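Local coordinates for aldehyde dehydrogenase (Listeria monocytogenes, PDB 3K9D), which probably catalyses the NAD- or NADP-dependent oxidation of an aldehyde or oxo group, at residues Gly288-Arg293 / Asn312-Thr317; Ala282-Leu287 / Ile336-Glu341; Thr330-Lys335 / Ser362-Tyr367. All coordinates share one frame; numbering follows the deposited sequence.

Interaction 1: Gly288-Arg293 / Asn312-Thr317; sequences GKFILR and NLAGLT
Phe290 meets Leu313 and Ala314 where the closing turn of helix 281-291 passes the end of helix 307-313, two helices of the connection between the neighbouring parallel strands 276-278 and 324-328. The closest backbone pair, CA of Phe290 and CA of Ala314, is 6.0 Å apart, near enough for one aromatic ring to bridge the two segments. That ring is carried across by its first torsion, which sets CG opposite the backbone N (chi1 -179°). The closest approach is at its outer end: Phe290 CZ lies 3.6 Å from Leu313 CB, and Leu313 CD1 is 4.2 Å from the same CZ. Besides this side-chain contact the ring takes part of the Leu313 backbone over one face, toward the rim, with Leu313 C 4.2 Å above the plane. Leu313 O lies over that face too, 3.8 Å from Phe290 CE1. The ring thus packs against both the side chain and the carbonyl group of Leu313 at the helix end. Ala314 closes the base of the contact, its CB 4.2 Å from Phe290 CB and oblique to the ring. No hydrogen bond spans the two segments, and the side-chain contacts are apolar. Beyond them, Phe290 also touches Ile302 and Ala314 touches Leu287, while Asn299 ND2 bonds to Phe290 O at the end of the first helix. On the partner side the chain turns at Gly315, whose positive phi of 72° accompanies two bonds back into the last turn; one of these, from Gly315 N to Asn312 O, is weak. Leu316 then runs back to touch Glu283 and Gln286. An aromatic side chain thus covers a helix terminus closed by a Schellman motif, within the helical crossover of a parallel alpha/beta domain.

Interaction 2: Ala282-Leu287 / Ile336-Glu341; sequences AEAVQL and IPYSRE
The carbonyl oxygen of Ala284 receives the Tyr338 hydroxyl in a short bond, 2.7 Å from OH to O. The donor lies in the carbonyl plane on a lone pair, at a C=O...O angle of 122°, so it comes in from beside the helix. Gly288 N, four residues on, stands near the same Ala284 O, in the position of the usual helical donor; the tyrosine therefore approaches an oxygen that also faces the next turn. Ala284 O lies in the plane of the phenol at its edge, and the ring presents no face to it. Tyr338 reaches this point because its CG is opposite the carbonyl carbon (chi1 -64°), which directs the ring from the loop toward helix 281-291. Leu287 flanks the hydroxyl, its CB 3.3 Å from Tyr338 OH, and its side chain crosses the tyrosine at about a right angle. Its CD2 sits near the ring plane, 4.3 Å from Tyr338 CE1, while Ala284 CB is 4.3 Å from Tyr338 CE2. Tyr338 sits in a short 3-10 segment, whose turn is closed by Ile336 O accepting both Ser339 N at 3.1 Å and Ser339 OG at 2.7 Å. Ile346 and Ala348 of one strand and Ala327 of the next also touch the buried ring. A tyrosine from the loop joining two parallel strands is thus inserted between sheet and covering helix, its hydroxyl tied to the helix backbone, in the layered packing of an alpha/beta domain.

Interaction 3: Thr330-Lys335 / Ser362-Tyr367; sequences TKVGAK and SMDILY
Val332 turns both methyl groups onto the helix at Asp364 and Ile365: with chi1 at 180°, CG1 stands opposite the backbone N and CG2 opposite the carbonyl carbon, forming a two-pronged tip. CG1 meets backbone, lying 3.4 Å from Asp364 O and 3.8 Å from Ile365 CA. CG2 instead meets side chains, 3.9 Å from Ile365 CG1. That branch of Ile365 is available because its own torsion (chi1 -75°) sets CG1 beside the backbone N, and the two side chains cross at about a right angle. The Asp364 carboxylate borders the valine more loosely, OD2 lying 4.2 Å from Val332 CG2. No hydrogen bond links the segments; Asp364 O, which the valine methyl approaches, is instead bonded by His368 ND1. The nearest backbone pair, Val332 CA and Ile365 CA at 5.9 Å, shows how close the loop runs to the helix. Val332 also touches Leu361 and His368, so its four helix neighbours follow the i, i+3, i+4, i+7 spacing. Elsewhere the loop is held by Lys331 O bonded to Tyr350 OH and by Gly333 N bonded to Ser339 OG. A single valine of a strand-following loop thus packs between these four residues on the surface of helix 355-368, one of the helices packed on the parallel sheet of this alpha/beta domain.

How the interactions relate
All three contacts lie on one side of the chain's centre, around a seven-stranded parallel sheet. Interactions 1 and 2, with centres about 9 Å apart, share helix 281-291: its last turn serves the first, its middle the second. Along the chain, interaction 1 falls between the two segments of interaction 2. Interactions 2 and 3, about 13 Å apart between centres, alternate in sequence and draw on one continuous stretch, 330-341, running between strands 324-328 and 346-352. That loop therefore ties helices 281-291 and 355-368 to one parallel sheet, making the contacts parts of one alpha/beta domain. Interactions 1 and 3 are in series, about 21 Å apart between centres, meeting through Leu292 beside Ala334 and Lys335.

Interaction 1: Gly288-Arg293 / Asn312-Thr317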
ATOM      1  N   GLY A 288      27.783 -23.830  12.478  1.00 21.20           N
ATOM      2  CA  GLY A 288      26.806 -23.980  11.394  1.00 25.93           C
ATOM      3  C   GLY A 288      25.775 -25.080  11.632  1.00 27.80           C
ATOM      4  O   GLY A 288      24.580 -24.893  11.372  1.00 24.16           O
ATOM      5  N   LYS A 289      26.242 -26.226  12.127  1.00 24.40           N
ATOM      6  CA  LYS A 289      25.358 -27.332  12.531  1.00 22.25           C
ATOM      7  C   LYS A 289      24.405 -26.921  13.659  1.00 21.22           C
ATOM      8  O   LYS A 289      23.220 -27.258  13.631  1.00 24.39           O
ATOM      9  CB  LYS A 289      26.183 -28.560  12.938  1.00 23.31           C
ATOM     10  CG  LYS A 289      26.905 -29.243  11.775  1.00 26.53           C
ATOM     11  CD  LYS A 289      27.705 -30.451  12.243  1.00 26.33           C
ATOM     12  CE  LYS A 289      28.407 -31.122  11.082  1.00 40.41           C
ATOM     13  NZ  LYS A 289      29.471 -32.068  11.536  1.00 29.92           N
ATOM     14  N   PHE A 290      24.912 -26.161  14.628  1.00 22.23           N
ATOM     15  CA  PHE A 290      24.075 -25.648  15.730  1.00 27.68           C
ATOM     16  C   PHE A 290      23.029 -24.588  15.316  1.00 22.35           C
ATOM     17  O   PHE A 290      21.872 -24.635  15.763  1.00 21.59           O
ATOM     18  CB  PHE A 290      24.946 -25.111  16.872  1.00 24.66           C
ATOM     19  CG  PHE A 290      24.154 -24.606  18.037  1.00 30.55           C
ATOM     20  CD1 PHE A 290      23.584 -25.501  18.945  1.00 28.72           C
ATOM     21  CD2 PHE A 290      23.950 -23.242  18.218  1.00 15.89           C
ATOM     22  CE1 PHE A 290      22.817 -25.042  20.026  1.00 18.21           C
ATOM     23  CE2 PHE A 290      23.199 -22.771  19.295  1.00 15.60           C
ATOM     24  CZ  PHE A 290      22.622 -23.676  20.195  1.00 25.55           C
ATOM     25  N   ILE A 291      23.456 -23.631  14.491  1.00 23.75           N
ATOM     26  CA  ILE A 291      22.618 -22.544  13.984  1.00 20.52           C
ATOM     27  C   ILE A 291      21.437 -23.035  13.111  1.00 23.17           C
ATOM     28  O   ILE A 291      20.297 -22.557  13.263  1.00 25.85           O
ATOM     29  CB  ILE A 291      23.466 -21.526  13.155  1.00 21.91           C
ATOM     30  CG1 ILE A 291      24.334 -20.633  14.041  1.00 30.72           C
ATOM     31  CG2 ILE A 291      22.587 -20.612  12.335  1.00 38.96           C
ATOM     32  CD1 ILE A 291      25.231 -19.695  13.213  1.00 26.06           C
ATOM     33  N   LEU A 292      21.708 -23.978  12.205  1.00 23.06           N
ATOM     34  CA  LEU A 292      20.681 -24.464  11.284  1.00 18.89           C
ATOM     35  C   LEU A 292      19.950 -25.692  11.834  1.00 22.61           C
ATOM     36  O   LEU A 292      20.558 -26.747  12.029  1.00 26.77           O
ATOM     37  CB  LEU A 292      21.266 -24.751   9.899  1.00 24.87           C
ATOM     38  CG  LEU A 292      20.273 -25.223   8.820  1.00 23.79           C
ATOM     39  CD1 LEU A 292      19.294 -24.122   8.421  1.00 20.41           C
ATOM     40  CD2 LEU A 292      20.982 -25.780   7.598  1.00 18.35           C
ATOM     41  N   ARG A 293      18.650 -25.522  12.084  1.00 24.48           N
ATOM     42  CA  ARG A 293      17.749 -26.573  12.563  1.00 27.29           C
ATOM     43  C   ARG A 293      17.400 -27.557  11.430  1.00 35.24           C
ATOM     44  O   ARG A 293      17.479 -27.188  10.249  1.00 31.60           O
ATOM     45  CB  ARG A 293      16.475 -25.934  13.163  1.00 27.71           C
ATOM     46  CG  ARG A 293      16.385 -26.037  14.686  1.00 30.07           C
ATOM     47  CD  ARG A 293      16.011 -24.724  15.357  1.00 32.18           C
ATOM     48  NE  ARG A 293      14.609 -24.627  15.767  1.00 37.94           N
ATOM     49  CZ  ARG A 293      13.786 -23.651  15.390  1.00 34.52           C
ATOM     50  NH1 ARG A 293      12.534 -23.623  15.811  1.00 33.42           N
ATOM     51  NH2 ARG A 293      14.217 -22.686  14.594  1.00 54.73           N
ATOM     52  N   ASN A 312      29.354 -21.092  24.124  1.00 19.59           N
ATOM     53  CA  ASN A 312      29.035 -22.149  25.073  1.00 15.40           C
ATOM     54  C   ASN A 312      27.976 -23.105  24.535  1.00 24.44           C
ATOM     55  O   ASN A 312      28.123 -24.320  24.657  1.00 28.74           O
ATOM     56  CB  ASN A 312      28.551 -21.558  26.407  1.00 26.23           C
ATOM     57  CG  ASN A 312      29.687 -20.982  27.247  1.00 32.46           C
ATOM     58  OD1 ASN A 312      30.874 -21.233  26.984  1.00 36.61           O
ATOM     59  ND2 ASN A 312      29.325 -20.210  28.275  1.00 29.66           N
ATOM     60  N   LEU A 313      26.914 -22.547  23.946  1.00 21.65           N
ATOM     61  CA  LEU A 313      25.832 -23.338  23.349  1.00 19.97           C
ATOM     62  C   LEU A 313      26.336 -24.270  22.235  1.00 18.52           C
ATOM     63  O   LEU A 313      25.919 -25.435  22.143  1.00 19.73           O
ATOM     64  CB  LEU A 313      24.714 -22.423  22.826  1.00 14.60           C
ATOM     65  CG  LEU A 313      23.744 -21.822  23.849  1.00 21.89           C
ATOM     66  CD1 LEU A 313      22.871 -20.764  23.175  1.00 19.55           C
ATOM     67  CD2 LEU A 313      22.880 -22.902  24.486  1.00 28.85           C
ATOM     68  N   ALA A 314      27.266 -23.767  21.427  1.00 17.37           N
ATOM     69  CA  ALA A 314      27.787 -24.501  20.277  1.00 17.99           C
ATOM     70  C   ALA A 314      29.013 -25.331  20.633  1.00 17.05           C
ATOM     71  O   ALA A 314      29.570 -26.026  19.774  1.00 21.67           O
ATOM     72  CB  ALA A 314      28.111 -23.541  19.139  1.00 11.92           C
ATOM     73  N   GLY A 315      29.436 -25.246  21.895  1.00 17.19           N
ATOM     74  CA  GLY A 315      30.589 -25.991  22.386  1.00 21.92           C
ATOM     75  C   GLY A 315      31.903 -25.460  21.852  1.00 26.66           C
ATOM     76  O   GLY A 315      32.870 -26.209  21.714  1.00 24.34           O
ATOM     77  N   LEU A 316      31.933 -24.166  21.533  1.00 25.44           N
ATOM     78  CA  LEU A 316      33.150 -23.496  21.088  1.00 22.60           C
ATOM     79  C   LEU A 316      33.848 -22.859  22.281  1.00 28.44           C
ATOM     80  O   LEU A 316      33.201 -22.507  23.279  1.00 24.56           O
ATOM     81  CB  LEU A 316      32.832 -22.410  20.051  1.00 18.79           C
ATOM     82  CG  LEU A 316      32.142 -22.700  18.707  1.00 19.05           C
ATOM     83  CD1 LEU A 316      32.216 -21.452  17.847  1.00 19.17           C
ATOM     84  CD2 LEU A 316      32.742 -23.886  17.949  1.00 24.68           C
ATOM     85  N   THR A 317      35.168 -22.727  22.166  1.00 20.63           N
ATOM     86  CA  THR A 317      35.995 -22.011  23.133  1.00 23.37           C
ATOM     87  C   THR A 317      36.584 -20.814  22.403  1.00 14.56           C
ATOM     88  O   THR A 317      37.362 -20.971  21.466  1.00 19.54           O
ATOM     89  CB  THR A 317      37.147 -22.898  23.705  1.00 22.46           C
ATOM     90  OG1 THR A 317      36.590 -24.018  24.407  1.00 21.56           O
ATOM     91  CG2 THR A 317      38.010 -22.099  24.659  1.00 22.53           C
TER

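Interaction 2: Ala282-Leu287 / Ile336-Glu341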
ATOM      1  N   ALA A 282      36.717 -25.955  11.140  1.00 19.98           N
ATOM      2  CA  ALA A 282      36.001 -26.889  12.015  1.00 17.56           C
ATOM      3  C   ALA A 282      35.031 -26.182  12.976  1.00 14.62           C
ATOM      4  O   ALA A 282      33.907 -26.646  13.175  1.00 19.76           O
ATOM      5  CB  ALA A 282      36.987 -27.776  12.781  1.00 25.28           C
ATOM      6  N   GLU A 283      35.456 -25.055  13.546  1.00 20.98           N
ATOM      7  CA  GLU A 283      34.594 -24.261  14.427  1.00 17.93           C
ATOM      8  C   GLU A 283      33.415 -23.658  13.666  1.00 23.49           C
ATOM      9  O   GLU A 283      32.313 -23.598  14.195  1.00 18.30           O
ATOM     10  CB  GLU A 283      35.379 -23.122  15.072  1.00 18.79           C
ATOM     11  CG  GLU A 283      36.482 -23.582  16.005  1.00 24.54           C
ATOM     12  CD  GLU A 283      37.285 -22.436  16.549  1.00 28.71           C
ATOM     13  OE1 GLU A 283      37.654 -21.535  15.769  1.00 18.11           O
ATOM     14  OE2 GLU A 283      37.543 -22.440  17.764  1.00 27.32           O
ATOM     15  N   ALA A 284      33.672 -23.190  12.438  1.00 25.40           N
ATOM     16  CA  ALA A 284      32.635 -22.649  11.563  1.00 21.82           C
ATOM     17  C   ALA A 284      31.611 -23.721  11.202  1.00 15.97           C
ATOM     18  O   ALA A 284      30.422 -23.445  11.174  1.00 25.21           O
ATOM     19  CB  ALA A 284      33.249 -22.062  10.309  1.00 14.42           C
ATOM     20  N   VAL A 285      32.084 -24.933  10.930  1.00 19.08           N
ATOM     21  CA  VAL A 285      31.204 -26.079  10.666  1.00 23.70           C
ATOM     22  C   VAL A 285      30.387 -26.464  11.905  1.00 23.39           C
ATOM     23  O   VAL A 285      29.186 -26.748  11.800  1.00 22.86           O
ATOM     24  CB  VAL A 285      32.000 -27.300  10.141  1.00 25.75           C
ATOM     25  CG1 VAL A 285      31.152 -28.567  10.168  1.00 25.16           C
ATOM     26  CG2 VAL A 285      32.488 -27.044   8.730  1.00 23.96           C
ATOM     27  N   GLN A 286      31.034 -26.457  13.072  1.00 19.03           N
ATOM     28  CA  GLN A 286      30.372 -26.780  14.334  1.00 21.23           C
ATOM     29  C   GLN A 286      29.248 -25.811  14.655  1.00 18.61           C
ATOM     30  O   GLN A 286      28.156 -26.234  14.994  1.00 19.52           O
ATOM     31  CB  GLN A 286      31.371 -26.811  15.491  1.00 18.44           C
ATOM     32  CG  GLN A 286      30.839 -27.503  16.741  1.00 31.29           C
ATOM     33  CD  GLN A 286      31.940 -27.906  17.710  1.00 46.63           C
ATOM     34  OE1 GLN A 286      31.668 -28.319  18.842  1.00 45.62           O
ATOM     35  NE2 GLN A 286      33.191 -27.791  17.268  1.00 35.91           N
ATOM     36  N   LEU A 287      29.528 -24.510  14.533  1.00 21.49           N
ATOM     37  CA  LEU A 287      28.531 -23.469  14.778  1.00 18.64           C
ATOM     38  C   LEU A 287      27.421 -23.512  13.719  1.00 24.75           C
ATOM     39  O   LEU A 287      26.256 -23.290  14.037  1.00 22.15           O
ATOM     40  CB  LEU A 287      29.202 -22.082  14.846  1.00 12.02           C
ATOM     41  CG  LEU A 287      28.331 -20.853  15.119  1.00 23.57           C
ATOM     42  CD1 LEU A 287      27.637 -20.943  16.462  1.00 21.53           C
ATOM     43  CD2 LEU A 287      29.099 -19.558  14.993  1.00 15.02           C
ATOM     44  N   ILE A 336      22.811 -23.303   3.767  1.00 25.56           N
ATOM     45  CA  ILE A 336      24.032 -22.584   4.162  1.00 23.63           C
ATOM     46  C   ILE A 336      23.665 -21.497   5.202  1.00 19.46           C
ATOM     47  O   ILE A 336      23.305 -20.373   4.842  1.00 19.56           O
ATOM     48  CB  ILE A 336      24.803 -22.035   2.915  1.00 25.93           C
ATOM     49  CG1 ILE A 336      25.587 -23.156   2.216  1.00 30.26           C
ATOM     50  CG2 ILE A 336      25.830 -20.997   3.297  1.00 23.15           C
ATOM     51  CD1 ILE A 336      24.836 -23.942   1.170  1.00 24.87           C
ATOM     52  N   PRO A 337      23.721 -21.849   6.502  1.00 19.55           N
ATOM     53  CA  PRO A 337      23.324 -20.945   7.603  1.00 22.97           C
ATOM     54  C   PRO A 337      24.005 -19.555   7.643  1.00 21.89           C
ATOM     55  O   PRO A 337      23.356 -18.578   8.019  1.00 17.36           O
ATOM     56  CB  PRO A 337      23.659 -21.756   8.864  1.00 23.20           C
ATOM     57  CG  PRO A 337      24.622 -22.801   8.417  1.00 21.21           C
ATOM     58  CD  PRO A 337      24.148 -23.158   7.029  1.00 24.48           C
ATOM     59  N   TYR A 338      25.270 -19.457   7.239  1.00 18.05           N
ATOM     60  CA  TYR A 338      25.971 -18.149   7.225  1.00 21.89           C
ATOM     61  C   TYR A 338      25.481 -17.161   6.160  1.00 23.85           C
ATOM     62  O   TYR A 338      25.645 -15.939   6.308  1.00 22.89           O
ATOM     63  CB  TYR A 338      27.493 -18.333   7.129  1.00 22.44           C
ATOM     64  CG  TYR A 338      28.050 -19.027   8.338  1.00 19.79           C
ATOM     65  CD1 TYR A 338      27.878 -18.481   9.614  1.00 18.64           C
ATOM     66  CD2 TYR A 338      28.729 -20.238   8.222  1.00 14.93           C
ATOM     67  CE1 TYR A 338      28.375 -19.126  10.742  1.00 26.19           C
ATOM     68  CE2 TYR A 338      29.215 -20.893   9.348  1.00 26.92           C
ATOM     69  CZ  TYR A 338      29.041 -20.322  10.603  1.00 19.87           C
ATOM     70  OH  TYR A 338      29.529 -20.956  11.727  1.00 22.62           O
ATOM     71  N   SER A 339      24.863 -17.692   5.104  1.00 22.24           N
ATOM     72  CA  SER A 339      24.286 -16.877   4.038  1.00  9.96           C
ATOM     73  C   SER A 339      22.889 -16.363   4.384  1.00 23.02           C
ATOM     74  O   SER A 339      22.220 -15.764   3.538  1.00 23.55           O
ATOM     75  CB  SER A 339      24.237 -17.668   2.723  1.00 15.22           C
ATOM     76  OG  SER A 339      23.219 -18.668   2.754  1.00 23.35           O
ATOM     77  N   ARG A 340      22.464 -16.578   5.630  1.00 23.67           N
ATOM     78  CA  ARG A 340      21.107 -16.258   6.088  1.00 21.69           C
ATOM     79  C   ARG A 340      21.097 -15.382   7.349  1.00 18.61           C
ATOM     80  O   ARG A 340      22.147 -15.102   7.944  1.00 21.35           O
ATOM     81  CB  ARG A 340      20.313 -17.553   6.320  1.00 15.35           C
ATOM     82  CG  ARG A 340      20.245 -18.485   5.083  1.00 19.00           C
ATOM     83  CD  ARG A 340      19.458 -19.754   5.349  1.00 20.23           C
ATOM     84  NE  ARG A 340      18.180 -19.479   6.010  1.00 21.40           N
ATOM     85  CZ  ARG A 340      17.356 -20.420   6.471  1.00 23.94           C
ATOM     86  NH1 ARG A 340      16.210 -20.079   7.054  1.00 20.32           N
ATOM     87  NH2 ARG A 340      17.670 -21.702   6.352  1.00 23.30           N
ATOM     88  N   GLU A 341      19.908 -14.941   7.749  1.00 17.82           N
ATOM     89  CA  GLU A 341      19.774 -13.963   8.815  1.00 16.58           C
ATOM     90  C   GLU A 341      20.096 -14.589  10.173  1.00 17.81           C
ATOM     91  O   GLU A 341      19.453 -15.547  10.603  1.00 23.78           O
ATOM     92  CB  GLU A 341      18.386 -13.327   8.780  1.00 20.38           C
ATOM     93  CG  GLU A 341      18.091 -12.361   9.920  1.00 24.98           C
ATOM     94  CD  GLU A 341      16.610 -12.097  10.047  1.00 35.28           C
ATOM     95  OE1 GLU A 341      15.858 -13.044  10.375  1.00 28.32           O
ATOM     96  OE2 GLU A 341      16.195 -10.952   9.807  1.00 21.97           O
TER

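Interaction 3: Thr330-Lys335 / Ser362-Tyr367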
ATOM      1  N   THR A 330      31.804 -19.459   1.220  1.00 25.93           N
ATOM      2  CA  THR A 330      31.943 -19.464  -0.251  1.00 24.86           C
ATOM      3  C   THR A 330      30.595 -19.649  -0.990  1.00 25.89           C
ATOM      4  O   THR A 330      30.486 -19.378  -2.195  1.00 25.05           O
ATOM      5  CB  THR A 330      32.901 -20.589  -0.729  1.00 25.02           C
ATOM      6  OG1 THR A 330      32.297 -21.870  -0.502  1.00 23.99           O
ATOM      7  CG2 THR A 330      34.245 -20.548  -0.011  1.00 24.70           C
ATOM      8  N   LYS A 331      29.586 -20.113  -0.262  1.00 16.02           N
ATOM      9  CA  LYS A 331      28.317 -20.555  -0.843  1.00 20.74           C
ATOM     10  C   LYS A 331      27.134 -19.705  -0.371  1.00 22.89           C
ATOM     11  O   LYS A 331      27.218 -18.995   0.632  1.00 19.32           O
ATOM     12  CB  LYS A 331      28.057 -22.023  -0.473  1.00 19.88           C
ATOM     13  CG  LYS A 331      28.942 -23.025  -1.191  1.00 36.67           C
ATOM     14  CD  LYS A 331      28.837 -24.423  -0.577  1.00 35.03           C
ATOM     15  CE  LYS A 331      27.632 -25.199  -1.103  1.00 43.14           C
ATOM     16  NZ  LYS A 331      27.610 -26.614  -0.606  1.00 28.19           N
ATOM     17  N   VAL A 332      26.033 -19.801  -1.114  1.00 19.87           N
ATOM     18  CA  VAL A 332      24.764 -19.148  -0.801  1.00 22.86           C
ATOM     19  C   VAL A 332      23.660 -20.220  -0.895  1.00 22.67           C
ATOM     20  O   VAL A 332      23.690 -21.055  -1.787  1.00 20.52           O
ATOM     21  CB  VAL A 332      24.477 -17.983  -1.801  1.00 26.39           C
ATOM     22  CG1 VAL A 332      23.176 -17.309  -1.487  1.00 25.00           C
ATOM     23  CG2 VAL A 332      25.592 -16.948  -1.779  1.00 21.17           C
ATOM     24  N   GLY A 333      22.694 -20.214   0.019  1.00 23.59           N
ATOM     25  CA  GLY A 333      21.605 -21.195  -0.074  1.00 23.57           C
ATOM     26  C   GLY A 333      20.919 -21.512   1.236  1.00 27.46           C
ATOM     27  O   GLY A 333      21.465 -21.237   2.303  1.00 21.45           O
ATOM     28  N   ALA A 334      19.725 -22.108   1.153  1.00 20.55           N
ATOM     29  CA  ALA A 334      18.916 -22.419   2.346  1.00 26.42           C
ATOM     30  C   ALA A 334      19.648 -23.346   3.326  1.00 21.55           C
ATOM     31  O   ALA A 334      19.474 -23.238   4.545  1.00 24.17           O
ATOM     32  CB  ALA A 334      17.571 -23.022   1.936  1.00 27.86           C
ATOM     33  N   LYS A 335      20.482 -24.223   2.762  1.00 22.47           N
ATOM     34  CA  LYS A 335      21.303 -25.205   3.482  1.00 30.56           C
ATOM     35  C   LYS A 335      22.629 -24.605   3.978  1.00 28.74           C
ATOM     36  O   LYS A 335      23.481 -25.327   4.516  1.00 23.03           O
ATOM     37  CB  LYS A 335      21.649 -26.392   2.566  1.00 31.02           C
ATOM     38  CG  LYS A 335      20.604 -26.813   1.522  1.00 40.70           C
ATOM     39  CD  LYS A 335      20.942 -26.281   0.122  1.00 48.70           C
ATOM     40  CE  LYS A 335      19.887 -25.300  -0.393  1.00 54.34           C
ATOM     41  NZ  LYS A 335      18.588 -25.980  -0.710  1.00 24.06           N
ATOM     42  N   SER A 362      26.532 -10.291  -4.019  1.00 10.64           N
ATOM     43  CA  SER A 362      25.552  -9.617  -3.139  1.00 13.91           C
ATOM     44  C   SER A 362      24.116  -9.865  -3.612  1.00 23.47           C
ATOM     45  O   SER A 362      23.255 -10.218  -2.807  1.00 17.52           O
ATOM     46  CB  SER A 362      25.811  -8.122  -3.056  1.00 19.81           C
ATOM     47  OG  SER A 362      27.059  -7.846  -2.444  1.00 21.08           O
ATOM     48  N   MET A 363      23.881  -9.723  -4.920  1.00 21.86           N
ATOM     49  CA  MET A 363      22.576 -10.039  -5.538  1.00 17.65           C
ATOM     50  C   MET A 363      22.155 -11.495  -5.291  1.00 17.68           C
ATOM     51  O   MET A 363      20.995 -11.748  -4.950  1.00 20.22           O
ATOM     52  CB  MET A 363      22.567  -9.730  -7.049  1.00 18.53           C
ATOM     53  CG  MET A 363      22.750  -8.254  -7.401  1.00 25.23           C
ATOM     54  SD  MET A 363      22.562  -7.802  -9.158  1.00 17.93           S
ATOM     55  CE  MET A 363      23.749  -8.869  -9.934  1.00 17.35           C
ATOM     56  N   ASP A 364      23.105 -12.424  -5.420  1.00 15.70           N
ATOM     57  CA  ASP A 364      22.889 -13.872  -5.176  1.00 22.79           C
ATOM     58  C   ASP A 364      22.490 -14.177  -3.726  1.00 21.35           C
ATOM     59  O   ASP A 364      21.587 -14.994  -3.475  1.00 23.48           O
ATOM     60  CB  ASP A 364      24.149 -14.678  -5.550  1.00 16.59           C
ATOM     61  CG  ASP A 364      23.848 -16.138  -5.885  1.00 33.04           C
ATOM     62  OD1 ASP A 364      22.676 -16.471  -6.154  1.00 35.81           O
ATOM     63  OD2 ASP A 364      24.790 -16.964  -5.901  1.00 27.48           O
ATOM     64  N   ILE A 365      23.175 -13.524  -2.790  1.00 13.79           N
ATOM     65  CA  ILE A 365      22.840 -13.554  -1.363  1.00 22.06           C
ATOM     66  C   ILE A 365      21.419 -13.068  -1.164  1.00 19.04           C
ATOM     67  O   ILE A 365      20.584 -13.791  -0.609  1.00 22.39           O
ATOM     68  CB  ILE A 365      23.797 -12.649  -0.513  1.00 15.28           C
ATOM     69  CG1 ILE A 365      25.176 -13.294  -0.344  1.00  9.62           C
ATOM     70  CG2 ILE A 365      23.224 -12.371   0.861  1.00 15.59           C
ATOM     71  CD1 ILE A 365      26.226 -12.305   0.132  1.00 11.85           C
ATOM     72  N   LEU A 366      21.154 -11.852  -1.638  1.00 12.98           N
ATOM     73  CA  LEU A 366      19.875 -11.195  -1.420  1.00 16.04           C
ATOM     74  C   LEU A 366      18.706 -11.925  -2.061  1.00 20.81           C
ATOM     75  O   LEU A 366      17.656 -12.062  -1.441  1.00 22.45           O
ATOM     76  CB  LEU A 366      19.931  -9.730  -1.866  1.00 16.94           C
ATOM     77  CG  LEU A 366      20.806  -8.790  -1.012  1.00 16.24           C
ATOM     78  CD1 LEU A 366      21.081  -7.527  -1.773  1.00  9.03           C
ATOM     79  CD2 LEU A 366      20.156  -8.478   0.342  1.00 11.14           C
ATOM     80  N   TYR A 367      18.895 -12.438  -3.277  1.00 18.47           N
ATOM     81  CA  TYR A 367      17.787 -13.128  -3.963  1.00 21.23           C
ATOM     82  C   TYR A 367      17.364 -14.424  -3.284  1.00 22.64           C
ATOM     83  O   TYR A 367      16.190 -14.778  -3.321  1.00 23.57           O
ATOM     84  CB  TYR A 367      18.064 -13.325  -5.456  1.00 19.89           C
ATOM     85  CG  TYR A 367      17.857 -12.071  -6.270  1.00 27.00           C
ATOM     86  CD1 TYR A 367      16.680 -11.329  -6.156  1.00 27.83           C
ATOM     87  CD2 TYR A 367      18.834 -11.623  -7.154  1.00 33.43           C
ATOM     88  CE1 TYR A 367      16.487 -10.167  -6.905  1.00 36.87           C
ATOM     89  CE2 TYR A 367      18.659 -10.462  -7.896  1.00 37.85           C
ATOM     90  CZ  TYR A 367      17.481  -9.743  -7.774  1.00 36.48           C
ATOM     91  OH  TYR A 367      17.308  -8.598  -8.517  1.00 36.03           O
TER